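Local coordinates for cerato-platanin-like protein (Moniliophthora perniciosa, PDB 3SUL), which is of unknown function but belongs to the cerato-platanin family, secreted fungal proteins with a double-psi beta-barrel fold, at residues A[15-20]-A[37-42]; A[26-31]-A[54-59]; A[44-49]-A[78-83]; A[61-66]-A[113-118]; A[69-74]-A[97-102]. All coordinates share one frame; numbering follows the deposited sequence.

Interaction 1: residues A[15-20]-A[37-42]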
# COMPACT_ATOMS: atom_id res chain seq x y z
N ALA A 15 -3.22 -1.16 -12.65
CA ALA A 15 -2.77 -2.51 -12.69
C ALA A 15 -1.43 -2.56 -13.41
O ALA A 15 -0.63 -3.42 -13.16
CB ALA A 15 -3.76 -3.45 -13.32
N ASP A 16 -1.23 -1.69 -14.37
CA ASP A 16 -0.08 -1.84 -15.24
C ASP A 16 1.10 -1.01 -14.80
O ASP A 16 2.10 -1.02 -15.47
CB ASP A 16 -0.45 -1.48 -16.69
CG ASP A 16 -1.32 -2.57 -17.39
OD1 ASP A 16 -1.38 -3.74 -16.98
OD2 ASP A 16 -1.88 -2.20 -18.42
N GLN A 17 0.97 -0.30 -13.69
CA GLN A 17 2.06 0.53 -13.24
C GLN A 17 3.23 -0.39 -12.90
O GLN A 17 3.13 -1.38 -12.15
CB GLN A 17 1.61 1.31 -12.02
CG GLN A 17 2.70 2.21 -11.47
CD GLN A 17 2.86 3.46 -12.35
OE1 GLN A 17 1.96 3.73 -13.12
NE2 GLN A 17 3.97 4.20 -12.22
N SER A 18 4.34 -0.12 -13.53
CA SER A 18 5.53 -0.93 -13.33
C SER A 18 6.20 -0.72 -12.00
O SER A 18 6.32 0.44 -11.51
CB SER A 18 6.57 -0.52 -14.38
OG SER A 18 7.76 -1.24 -14.17
N PHE A 19 6.62 -1.84 -11.43
CA PHE A 19 7.41 -1.76 -10.20
C PHE A 19 8.75 -1.10 -10.43
O PHE A 19 9.38 -0.62 -9.48
CB PHE A 19 7.56 -3.06 -9.50
CG PHE A 19 6.40 -3.38 -8.65
CD1 PHE A 19 6.09 -2.56 -7.59
CD2 PHE A 19 5.55 -4.45 -9.00
CE1 PHE A 19 4.97 -2.80 -6.78
CE2 PHE A 19 4.48 -4.74 -8.21
CZ PHE A 19 4.16 -3.89 -7.11
N GLY A 20 9.09 -0.93 -11.69
CA GLY A 20 10.23 -0.08 -11.99
C GLY A 20 10.12 1.37 -11.61
O GLY A 20 11.11 2.03 -11.61
N SER A 37 5.97 -7.82 -11.88
CA SER A 37 6.34 -6.78 -12.77
C SER A 37 5.57 -5.48 -12.60
O SER A 37 6.14 -4.34 -12.68
CB SER A 37 6.27 -7.31 -14.21
OG SER A 37 6.41 -6.18 -15.04
N THR A 38 4.26 -5.60 -12.38
CA THR A 38 3.36 -4.45 -12.21
C THR A 38 2.50 -4.56 -10.97
O THR A 38 2.38 -5.65 -10.34
CB THR A 38 2.43 -4.30 -13.39
OG1 THR A 38 1.68 -5.50 -13.42
CG2 THR A 38 3.19 -4.25 -14.68
N PHE A 39 1.89 -3.46 -10.66
CA PHE A 39 1.11 -3.40 -9.40
C PHE A 39 0.06 -4.46 -9.46
O PHE A 39 -0.25 -5.09 -8.45
CB PHE A 39 0.44 -2.07 -9.27
CG PHE A 39 1.34 -0.94 -8.93
CD1 PHE A 39 2.73 -1.10 -8.66
CD2 PHE A 39 0.77 0.33 -8.76
CE1 PHE A 39 3.51 0.02 -8.34
CE2 PHE A 39 1.58 1.40 -8.37
CZ PHE A 39 2.90 1.27 -8.19
N GLY A 40 -0.50 -4.67 -10.63
CA GLY A 40 -1.59 -5.61 -10.75
C GLY A 40 -1.20 -7.07 -10.59
O GLY A 40 -2.06 -7.90 -10.34
N SER A 41 0.08 -7.41 -10.67
CA SER A 41 0.49 -8.73 -10.45
C SER A 41 0.58 -9.10 -8.98
O SER A 41 0.81 -10.22 -8.66
CB SER A 41 1.82 -9.07 -11.17
OG SER A 41 2.81 -8.21 -10.59
N VAL A 42 0.39 -8.13 -8.10
CA VAL A 42 0.43 -8.42 -6.66
C VAL A 42 -0.99 -8.66 -6.24
O VAL A 42 -1.83 -7.80 -6.46
CB VAL A 42 1.01 -7.26 -5.86
CG1 VAL A 42 1.02 -7.55 -4.35
CG2 VAL A 42 2.36 -6.90 -6.39
O HOH W 1 -0.16 -5.59 -15.50
O HOH W 2 7.11 -3.45 -15.01
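The rings of F19 and F39 meet obliquely, their planes 54° apart. F39 CD1 lies over one face of the F19 ring, toward its rim, 3.4 Å from F19 CE1. Near the plane of the F19 ring, at its edge, V42 CG2 touches F19 CE2 at 3.5 Å. One face of F39 carries Q17. Q17 CG is 3.6 Å from the F39 centroid, a CH-pi contact over the face. CG of Q17 is anti to the backbone N (chi1 -180°), which lays it over the ring. The chain then bends, and the amide leads away to T21. F39 also meets the ring of Y12, and F19 reaches V80 of strand 73-80. Both segments belong to the long loop between strands 4-8 and 45-49 of the double-psi barrel. A single backbone bridge pairs S18 with T38. F19 N donates to S37 O at 2.8 Å in a nearly straight bond (175°), and F39 N donates to Q17 O at 2.8 Å. G40 N adds a bond to A15 O. On the exposed side one water links D16 OD1 to T38 OG1. Another joins S18 OG to S37 O and S37 OG. S18 OG also accepts from G20 N, an ST turn.

Interaction 2: residues A[26-31]-A[54-59]; sequences DGPNGM and GWNSES
Two beta turns meet through N29 and N56: a type I turn from G27 to G30 and a type II turn from G54 to S57. N56 OD1 accepts from N29 N at 2.7 Å, in the carbonyl plane of the N56 amide. CG of N56 is anti to its backbone N (chi1 -162°), which sets CG on the side of the 27-30 turn. N29 answers with its own amide. N29 ND2 donates to N56 O at 2.8 Å, from above the plane of the N56 backbone carbonyl. It also donates to E58 OE1 at 3.0 Å, from above the carboxylate plane. The two asparagine side chains cross at about a right angle, with amide planes only 20° apart. An alanine at N29 would probably leave N56 O and E58 OE1 without this donor and the E58 carboxylate freer to turn. At the far side W55 NE1 donates to D26 OD1 at 3.0 Å. The oxygen lies at the indole edge, near the ring plane, and the carboxylate plane stands 80° to the ring. G27 CA packs 3.7 Å from W55 CZ2. A water over one indole face donates to D26 O and accepts a weak bond from N56 N. N29 also touches C60, whose disulfide to C24 joins the same two loops. The arrangement is that of paired reverse turns fastened by asparagine side-chain to main-chain bonds.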
# COMPACT_ATOMS: atom_id res chain seq x y z
N ASP A 26 13.85 -3.11 -8.30
CA ASP A 26 14.75 -4.24 -8.28
C ASP A 26 15.58 -4.26 -6.98
O ASP A 26 15.13 -3.66 -5.98
CB ASP A 26 15.62 -4.30 -9.54
CG ASP A 26 16.42 -3.05 -9.74
OD1 ASP A 26 16.26 -2.14 -8.91
OD2 ASP A 26 17.14 -3.00 -10.73
N GLY A 27 16.65 -5.02 -6.99
CA GLY A 27 17.39 -5.27 -5.72
C GLY A 27 16.66 -6.36 -4.96
O GLY A 27 15.45 -6.67 -5.24
N PRO A 28 17.31 -6.88 -3.92
CA PRO A 28 16.69 -8.04 -3.22
C PRO A 28 15.33 -7.79 -2.57
O PRO A 28 14.47 -8.69 -2.54
CB PRO A 28 17.77 -8.41 -2.18
CG PRO A 28 19.05 -8.04 -2.83
CD PRO A 28 18.74 -6.69 -3.60
N ASN A 29 15.02 -6.60 -2.15
CA ASN A 29 13.72 -6.35 -1.52
C ASN A 29 12.66 -5.89 -2.49
O ASN A 29 11.55 -5.65 -2.10
CB ASN A 29 13.89 -5.31 -0.45
CG ASN A 29 14.81 -5.79 0.63
OD1 ASN A 29 14.74 -6.96 0.99
ND2 ASN A 29 15.76 -4.94 1.09
N GLY A 30 13.07 -5.58 -3.72
CA GLY A 30 12.16 -4.96 -4.64
C GLY A 30 11.15 -5.96 -5.16
O GLY A 30 11.45 -7.12 -5.26
N MET A 31 10.02 -5.41 -5.62
CA MET A 31 8.93 -6.29 -6.03
C MET A 31 9.28 -6.88 -7.35
O MET A 31 8.83 -8.02 -7.57
CB MET A 31 7.66 -5.48 -6.13
CG MET A 31 7.28 -4.79 -4.78
SD MET A 31 6.98 -6.03 -3.56
CE MET A 31 5.43 -6.73 -4.22
N GLY A 54 13.50 4.64 0.75
CA GLY A 54 14.10 4.70 -0.57
C GLY A 54 14.26 3.32 -1.20
O GLY A 54 13.78 2.29 -0.67
N TRP A 55 14.91 3.33 -2.34
CA TRP A 55 15.17 2.16 -3.12
C TRP A 55 15.69 0.99 -2.31
O TRP A 55 16.59 1.15 -1.46
CB TRP A 55 16.11 2.49 -4.29
CG TRP A 55 16.35 1.32 -5.12
CD1 TRP A 55 15.53 0.83 -6.11
CD2 TRP A 55 17.43 0.40 -4.97
NE1 TRP A 55 16.08 -0.29 -6.61
CE2 TRP A 55 17.24 -0.60 -5.93
CE3 TRP A 55 18.58 0.35 -4.14
CZ2 TRP A 55 18.11 -1.66 -6.06
CZ3 TRP A 55 19.47 -0.72 -4.26
CH2 TRP A 55 19.22 -1.72 -5.23
N ASN A 56 15.10 -0.19 -2.53
CA ASN A 56 15.56 -1.43 -1.91
C ASN A 56 15.41 -1.48 -0.37
O ASN A 56 16.10 -2.30 0.27
CB ASN A 56 16.90 -1.96 -2.46
CG ASN A 56 17.13 -3.37 -2.13
OD1 ASN A 56 16.25 -4.26 -2.37
ND2 ASN A 56 18.29 -3.64 -1.60
N SER A 57 14.50 -0.66 0.13
CA SER A 57 14.06 -0.59 1.55
C SER A 57 13.81 -1.99 2.03
O SER A 57 13.19 -2.82 1.35
CB SER A 57 12.88 0.33 1.71
OG SER A 57 12.41 0.28 3.05
N GLU A 58 14.38 -2.30 3.19
CA GLU A 58 14.10 -3.56 3.81
C GLU A 58 12.59 -3.73 4.10
O GLU A 58 12.12 -4.86 4.28
CB GLU A 58 14.97 -3.68 5.05
CG GLU A 58 15.34 -5.15 5.40
CD GLU A 58 16.44 -5.83 4.55
OE1 GLU A 58 17.19 -5.19 3.77
OE2 GLU A 58 16.49 -7.10 4.67
N SER A 59 11.87 -2.64 4.08
CA SER A 59 10.41 -2.61 4.26
C SER A 59 9.67 -2.82 2.92
O SER A 59 8.45 -2.86 2.90
CB SER A 59 9.96 -1.26 4.84
OG SER A 59 10.17 -1.17 6.26
O HOH W 3 13.94 -1.93 -4.42

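Interaction 3: residues A[44-49]-A[78-83]; sequences SYVGAV and VGVDVA
V80 packs on V46 where strands 45-49 and 73-80 run side by side in parallel. V80 CB lies 4.1 Å from G47 O. CG1 is anti to the carbonyl carbon (chi1 -57°) and meets V46 CB at 4.0 Å; the same methyl touches V46 CG1. Beyond the strands CG1 also meets F19 and M31, so this tip is buried among apolar groups. V80 CG2 rests 3.5 Å from G47 O and also touches V46 CB. V46 continues the apolar patch toward V78, and V78 CG2 reaches the side chain of S44. The backbones hold the pair together. V78 N donates to Y45 O, and G47 N donates to V78 O. Y45 O is gripped twice, since S44 OG donates to it as well. G47 O takes V80 N at 2.7 Å, nearly along the carbonyl direction, and a weak second bond from D81 N. Here the register slips by one between G47 and A48, a beta bulge. Past it V49 N donates to D81 O at 3.0 Å. A83 N then reaches V49 O from above its carbonyl plane. A48 CB packs on A83 CB at 3.7 Å. V49 CG1 lies 3.9 Å from G79 CA, where glycine has no side chain in the way. The D81 carboxylate leads off to A23 N. The axes of 45-49 and 78-80 are 54° apart, and the chain turns a corner at D81. This parallel pair, bulged at the corner and close to the centre of the chain, belongs to the core of the double-psi beta-barrel.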
# COMPACT_ATOMS: atom_id res chain seq x y z
N SER A 44 -2.79 -8.08 -3.82
CA SER A 44 -3.09 -7.27 -2.70
C SER A 44 -3.16 -5.86 -3.21
O SER A 44 -2.54 -5.51 -4.21
CB SER A 44 -1.94 -7.37 -1.68
OG SER A 44 -2.24 -6.63 -0.54
N TYR A 45 -3.79 -4.99 -2.44
CA TYR A 45 -3.61 -3.60 -2.65
C TYR A 45 -2.15 -3.32 -2.38
O TYR A 45 -1.50 -3.96 -1.53
CB TYR A 45 -4.41 -2.76 -1.63
CG TYR A 45 -5.90 -2.93 -1.71
CD1 TYR A 45 -6.59 -2.61 -2.88
CD2 TYR A 45 -6.64 -3.30 -0.59
CE1 TYR A 45 -7.97 -2.75 -2.96
CE2 TYR A 45 -8.05 -3.46 -0.65
CZ TYR A 45 -8.69 -3.15 -1.86
OH TYR A 45 -10.04 -3.24 -1.91
N VAL A 46 -1.64 -2.36 -3.11
CA VAL A 46 -0.29 -1.85 -2.92
C VAL A 46 -0.33 -0.36 -2.67
O VAL A 46 -1.26 0.35 -3.06
CB VAL A 46 0.64 -2.11 -4.11
CG1 VAL A 46 0.77 -3.61 -4.36
CG2 VAL A 46 0.05 -1.37 -5.41
N GLY A 47 0.70 0.09 -2.04
CA GLY A 47 0.67 1.43 -1.52
C GLY A 47 2.04 1.90 -1.18
O GLY A 47 3.03 1.15 -1.01
N ALA A 48 2.13 3.23 -1.02
CA ALA A 48 3.29 3.76 -0.42
C ALA A 48 3.07 3.84 1.10
O ALA A 48 1.94 4.06 1.60
CB ALA A 48 3.67 5.16 -1.00
N VAL A 49 4.17 3.65 1.78
CA VAL A 49 4.19 3.71 3.24
C VAL A 49 5.40 4.44 3.73
O VAL A 49 6.49 4.38 3.16
CB VAL A 49 4.08 2.29 3.88
CG1 VAL A 49 5.26 1.42 3.55
CG2 VAL A 49 3.93 2.35 5.39
N VAL A 78 0.38 -3.83 0.60
CA VAL A 78 1.80 -4.15 0.46
C VAL A 78 2.49 -2.84 0.20
O VAL A 78 2.12 -2.08 -0.73
CB VAL A 78 2.07 -5.05 -0.70
CG1 VAL A 78 3.61 -5.31 -0.84
CG2 VAL A 78 1.38 -6.33 -0.43
N GLY A 79 3.48 -2.58 1.03
CA GLY A 79 4.26 -1.29 0.93
C GLY A 79 5.20 -1.47 -0.26
O GLY A 79 5.95 -2.44 -0.34
N VAL A 80 5.14 -0.54 -1.23
CA VAL A 80 5.99 -0.70 -2.41
C VAL A 80 6.64 0.60 -2.78
O VAL A 80 7.37 0.64 -3.74
CB VAL A 80 5.20 -1.19 -3.63
CG1 VAL A 80 4.50 -2.50 -3.32
CG2 VAL A 80 4.15 -0.18 -4.06
N ASP A 81 6.30 1.68 -2.07
CA ASP A 81 6.88 2.96 -2.44
C ASP A 81 7.02 3.87 -1.21
O ASP A 81 6.49 3.62 -0.16
CB ASP A 81 6.08 3.65 -3.56
CG ASP A 81 6.93 4.66 -4.32
OD1 ASP A 81 8.16 4.68 -4.07
OD2 ASP A 81 6.36 5.39 -5.13
N VAL A 82 7.75 4.94 -1.37
CA VAL A 82 7.96 5.91 -0.30
C VAL A 82 6.70 6.73 -0.12
O VAL A 82 6.12 7.28 -1.09
CB VAL A 82 9.15 6.82 -0.71
CG1 VAL A 82 9.38 7.93 0.39
CG2 VAL A 82 10.38 5.99 -0.85
N ALA A 83 6.20 6.81 1.13
CA ALA A 83 5.19 7.85 1.42
C ALA A 83 5.84 8.78 2.41
O ALA A 83 6.70 8.34 3.18
CB ALA A 83 3.91 7.29 1.99

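Interaction 4: residues A[61-66]-A[113-118]; sequences GTCYQI and TLVDKS
Y64 and L114 form the close part of this antiparallel contact, a non-hydrogen-bonded pair with CA atoms 4.5 Å apart. L114 CD1 lies over one face of the Y64 ring and comes within 3.8 Å of Y64 CE1, a CH-pi contact. CG of L114 is anti to the backbone N (chi1 179°), and CD1 beyond it touches both the ring and C63 O. The same CD1 also meets T62 CB at 3.7 Å. The Y64 ring is fixed further by F87, which meets it edge-to-face, and by T51, bonded to Y64 OH. Next to this pair the backbones bond both ways: Q65 N donates to T113 O at 2.7 Å, and T113 N donates to Q65 O. The pair joins strand 63-68 to strand 107-115, neighbours in the six-stranded sheet of the double-psi barrel. On the face of C63, Q65 and V115, C63 SG touches V115 CG2 at 3.5 Å. This sulfur is in the disulfide to C120, which ties strand 63-68 to the C-terminal tail. V115 CG1 covers Q65 CB, the two side chains crossing at about a right angle. Toward the end of strand 107-115 the pairing slackens. V115 N still donates to C63 O at 2.9 Å. The return link is made by a water instead, which accepts from C63 N at 2.8 Å and donates to V115 O. Beyond it the chain diverges at D116 and K117, both exposed to solvent. K117 keeps a distant touch, its CG 4.1 Å from G61 O, and its long chain leads away to a weak bond with L122.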
# COMPACT_ATOMS: atom_id res chain seq x y z
N GLY A 61 7.79 -4.41 0.05
CA GLY A 61 7.13 -5.69 0.06
C GLY A 61 6.59 -6.14 1.40
O GLY A 61 6.22 -7.31 1.55
N THR A 62 6.58 -5.26 2.37
CA THR A 62 5.96 -5.66 3.64
C THR A 62 4.48 -5.45 3.57
O THR A 62 3.96 -4.66 2.80
CB THR A 62 6.53 -4.84 4.81
OG1 THR A 62 6.60 -3.45 4.47
CG2 THR A 62 7.85 -5.38 5.07
N CYS A 63 3.82 -6.10 4.47
CA CYS A 63 2.36 -6.18 4.45
C CYS A 63 1.75 -5.48 5.71
O CYS A 63 2.15 -5.77 6.84
CB CYS A 63 2.03 -7.61 4.38
SG CYS A 63 0.24 -7.99 4.44
N TYR A 64 0.79 -4.62 5.48
CA TYR A 64 0.18 -3.90 6.58
C TYR A 64 -1.28 -4.23 6.64
O TYR A 64 -1.98 -4.26 5.59
CB TYR A 64 0.33 -2.40 6.46
CG TYR A 64 1.79 -2.09 6.52
CD1 TYR A 64 2.43 -1.73 7.75
CD2 TYR A 64 2.55 -2.22 5.38
CE1 TYR A 64 3.82 -1.49 7.77
CE2 TYR A 64 3.90 -1.98 5.40
CZ TYR A 64 4.54 -1.62 6.57
OH TYR A 64 5.92 -1.40 6.47
N GLN A 65 -1.72 -4.55 7.84
CA GLN A 65 -3.14 -4.73 7.99
C GLN A 65 -3.58 -3.37 8.49
O GLN A 65 -3.10 -2.90 9.53
CB GLN A 65 -3.31 -5.88 8.97
CG GLN A 65 -4.68 -6.06 9.40
CD GLN A 65 -4.72 -6.77 10.77
OE1 GLN A 65 -4.39 -7.93 10.86
NE2 GLN A 65 -5.08 -6.04 11.82
N ILE A 66 -4.50 -2.73 7.74
CA ILE A 66 -4.90 -1.33 8.00
C ILE A 66 -6.38 -1.27 8.26
O ILE A 66 -7.16 -1.77 7.47
CB ILE A 66 -4.66 -0.45 6.82
CG1 ILE A 66 -3.21 -0.59 6.34
CG2 ILE A 66 -5.15 1.01 7.13
CD1 ILE A 66 -2.83 0.37 5.20
N THR A 113 -0.89 -2.19 11.21
CA THR A 113 -0.07 -3.19 11.84
C THR A 113 0.66 -4.00 10.81
O THR A 113 0.08 -4.54 9.89
CB THR A 113 -0.93 -4.16 12.73
OG1 THR A 113 -1.43 -3.37 13.79
CG2 THR A 113 -0.13 -5.40 13.26
N LEU A 114 1.98 -4.09 10.98
CA LEU A 114 2.79 -4.94 10.14
C LEU A 114 2.45 -6.38 10.45
O LEU A 114 2.38 -6.76 11.62
CB LEU A 114 4.30 -4.70 10.46
CG LEU A 114 5.28 -5.55 9.67
CD1 LEU A 114 5.26 -5.02 8.28
CD2 LEU A 114 6.75 -5.41 10.24
N VAL A 115 2.21 -7.19 9.41
CA VAL A 115 1.82 -8.57 9.57
C VAL A 115 2.59 -9.38 8.57
O VAL A 115 3.24 -8.82 7.67
CB VAL A 115 0.26 -8.73 9.41
CG1 VAL A 115 -0.47 -7.85 10.44
CG2 VAL A 115 -0.16 -8.41 7.93
N ASP A 116 2.55 -10.68 8.70
CA ASP A 116 3.20 -11.59 7.82
C ASP A 116 2.82 -11.28 6.40
O ASP A 116 1.69 -10.96 6.12
CB ASP A 116 2.79 -12.99 8.13
CG ASP A 116 3.55 -13.54 9.31
OD1 ASP A 116 3.91 -12.76 10.21
OD2 ASP A 116 3.83 -14.77 9.30
N LYS A 117 3.81 -11.36 5.54
CA LYS A 117 3.64 -11.15 4.10
C LYS A 117 2.46 -11.95 3.57
O LYS A 117 1.83 -11.53 2.59
CB LYS A 117 4.91 -11.72 3.49
CG LYS A 117 5.30 -11.29 2.21
CD LYS A 117 6.67 -11.95 1.82
CE LYS A 117 6.86 -13.48 2.03
NZ LYS A 117 7.50 -14.04 0.80
N SER A 118 2.22 -13.15 4.14
CA SER A 118 1.27 -14.11 3.62
C SER A 118 -0.10 -13.50 3.76
O SER A 118 -0.98 -13.85 2.98
CB SER A 118 1.36 -15.46 4.31
OG SER A 118 1.16 -15.23 5.67
O HOH W 4 5.14 -7.83 6.20

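Interaction 5: residues A[69-74]-A[97-102]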
# COMPACT_ATOMS: atom_id res chain seq x y z
N SER A 69 -11.30 3.23 11.74
CA SER A 69 -12.35 3.34 12.77
C SER A 69 -13.71 3.80 12.28
O SER A 69 -14.72 3.49 12.93
CB SER A 69 -11.91 4.26 13.90
OG SER A 69 -10.88 3.67 14.64
N GLY A 70 -13.74 4.42 11.11
CA GLY A 70 -14.96 4.91 10.53
C GLY A 70 -15.87 3.78 10.16
O GLY A 70 -17.09 3.83 10.44
N THR A 71 -15.34 2.71 9.56
CA THR A 71 -16.23 1.65 9.13
C THR A 71 -15.93 0.41 9.89
O THR A 71 -16.70 -0.55 9.91
CB THR A 71 -15.94 1.34 7.66
OG1 THR A 71 -14.54 1.10 7.54
CG2 THR A 71 -16.39 2.56 6.77
N GLY A 72 -14.74 0.43 10.52
CA GLY A 72 -14.26 -0.71 11.22
C GLY A 72 -13.70 -1.72 10.22
O GLY A 72 -13.48 -2.82 10.57
N LYS A 73 -13.51 -1.33 8.95
CA LYS A 73 -13.13 -2.28 7.94
C LYS A 73 -11.60 -2.40 7.92
O LYS A 73 -10.92 -1.51 8.33
CB LYS A 73 -13.65 -1.78 6.58
CG LYS A 73 -15.08 -2.08 6.42
CD LYS A 73 -15.52 -1.79 5.01
CE LYS A 73 -15.18 -2.85 3.98
NZ LYS A 73 -15.75 -2.35 2.62
N THR A 74 -11.13 -3.54 7.49
CA THR A 74 -9.73 -3.76 7.39
C THR A 74 -9.32 -4.11 5.99
O THR A 74 -9.99 -4.91 5.30
CB THR A 74 -9.34 -4.87 8.39
OG1 THR A 74 -9.68 -4.44 9.70
CG2 THR A 74 -7.84 -5.16 8.29
N LEU A 97 -11.91 0.67 2.53
CA LEU A 97 -11.79 1.06 3.92
C LEU A 97 -12.97 1.90 4.34
O LEU A 97 -13.45 1.69 5.45
CB LEU A 97 -10.52 1.87 4.15
CG LEU A 97 -9.23 1.18 4.58
CD1 LEU A 97 -8.07 2.16 4.72
CD2 LEU A 97 -9.38 0.37 5.89
N THR A 98 -13.46 2.80 3.45
CA THR A 98 -14.46 3.79 3.83
C THR A 98 -15.86 3.54 3.30
O THR A 98 -16.72 4.37 3.48
CB THR A 98 -14.06 5.16 3.42
OG1 THR A 98 -13.93 5.20 1.99
CG2 THR A 98 -12.69 5.43 4.00
N ASN A 99 -16.09 2.36 2.73
CA ASN A 99 -17.38 2.05 2.17
C ASN A 99 -17.80 3.15 1.16
O ASN A 99 -18.89 3.75 1.24
CB ASN A 99 -18.39 1.74 3.27
CG ASN A 99 -18.32 0.25 3.71
OD1 ASN A 99 -17.92 -0.63 2.93
ND2 ASN A 99 -18.72 -0.02 4.96
N GLY A 100 -16.83 3.43 0.29
CA GLY A 100 -16.99 4.23 -0.91
C GLY A 100 -16.88 5.72 -0.67
O GLY A 100 -17.61 6.49 -1.31
N GLN A 101 -16.02 6.15 0.26
CA GLN A 101 -15.93 7.59 0.61
C GLN A 101 -14.52 8.05 0.44
O GLN A 101 -14.05 8.99 1.07
CB GLN A 101 -16.35 7.85 2.06
CG GLN A 101 -17.71 7.36 2.36
CD GLN A 101 -18.08 7.68 3.77
OE1 GLN A 101 -17.69 6.95 4.72
NE2 GLN A 101 -18.79 8.78 3.93
N ALA A 102 -13.82 7.34 -0.42
CA ALA A 102 -12.47 7.71 -0.76
C ALA A 102 -12.38 9.13 -1.37
O ALA A 102 -11.64 10.00 -0.92
CB ALA A 102 -11.97 6.66 -1.78
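T71 and K73 make a mostly polar contact with L97 and N99, where the turn leading into strand 73-80 meets the C-terminal end of helix 91-98. T71 OG1 donates to L97 O; the modelled distance of 2.4 Å is very short, so its exact value is doubtful. The same T71 OG1 accepts from K73 N at 3.0 Å, an ST turn. OG1 sits between the backbone N and the carbonyl carbon (chi1 53°), while CG2 packs 3.6 Å from T98 C. G72 and K73 face W68 across a G1 beta bulge. On the helix side N99 has positive phi and closes the helix in a Schellman motif. Its side chain crosses K73 at about a right angle. K73 NZ donates to N99 OD1 at 2.8 Å, from above the carbonyl plane, and the K73 methylenes pass beside the amide, with CD 3.4 Å from N99 OD1. The ammonium has a second mate in D96, a salt bridge. A methionine in place of K73 would probably leave N99 OD1 without this donor and the D96 carboxylate without this charged partner. L97 CD2 rests 3.4 Å from K73 O, and the leucine goes on to touch I66, W68 and V110.

In the fold
Following the chain after strand 4-8, interaction 1 closes the first loop, joining 15-20 to 37-42. Interaction 2 crosses it: 26-31 leaves from within that loop and pairs with 54-59, past strand 45-49. The two touch where F19 and V42 pack on M31. Interaction 3 follows interaction 1 in series and crosses interaction 2, setting strand 45-49 beside strand 73-80. M31 packs against it too. Interaction 4 crosses interaction 3, bringing in strand 63-68 and the late strand 107-115; backbone bonds from G79 to G61 and T62 connect the two. Interaction 5 lies wholly within the span of interaction 4. It also crosses interaction 3, sharing strand 73-80, which it ties to helix 91-98, about 30 Å from interaction 2, centre to centre.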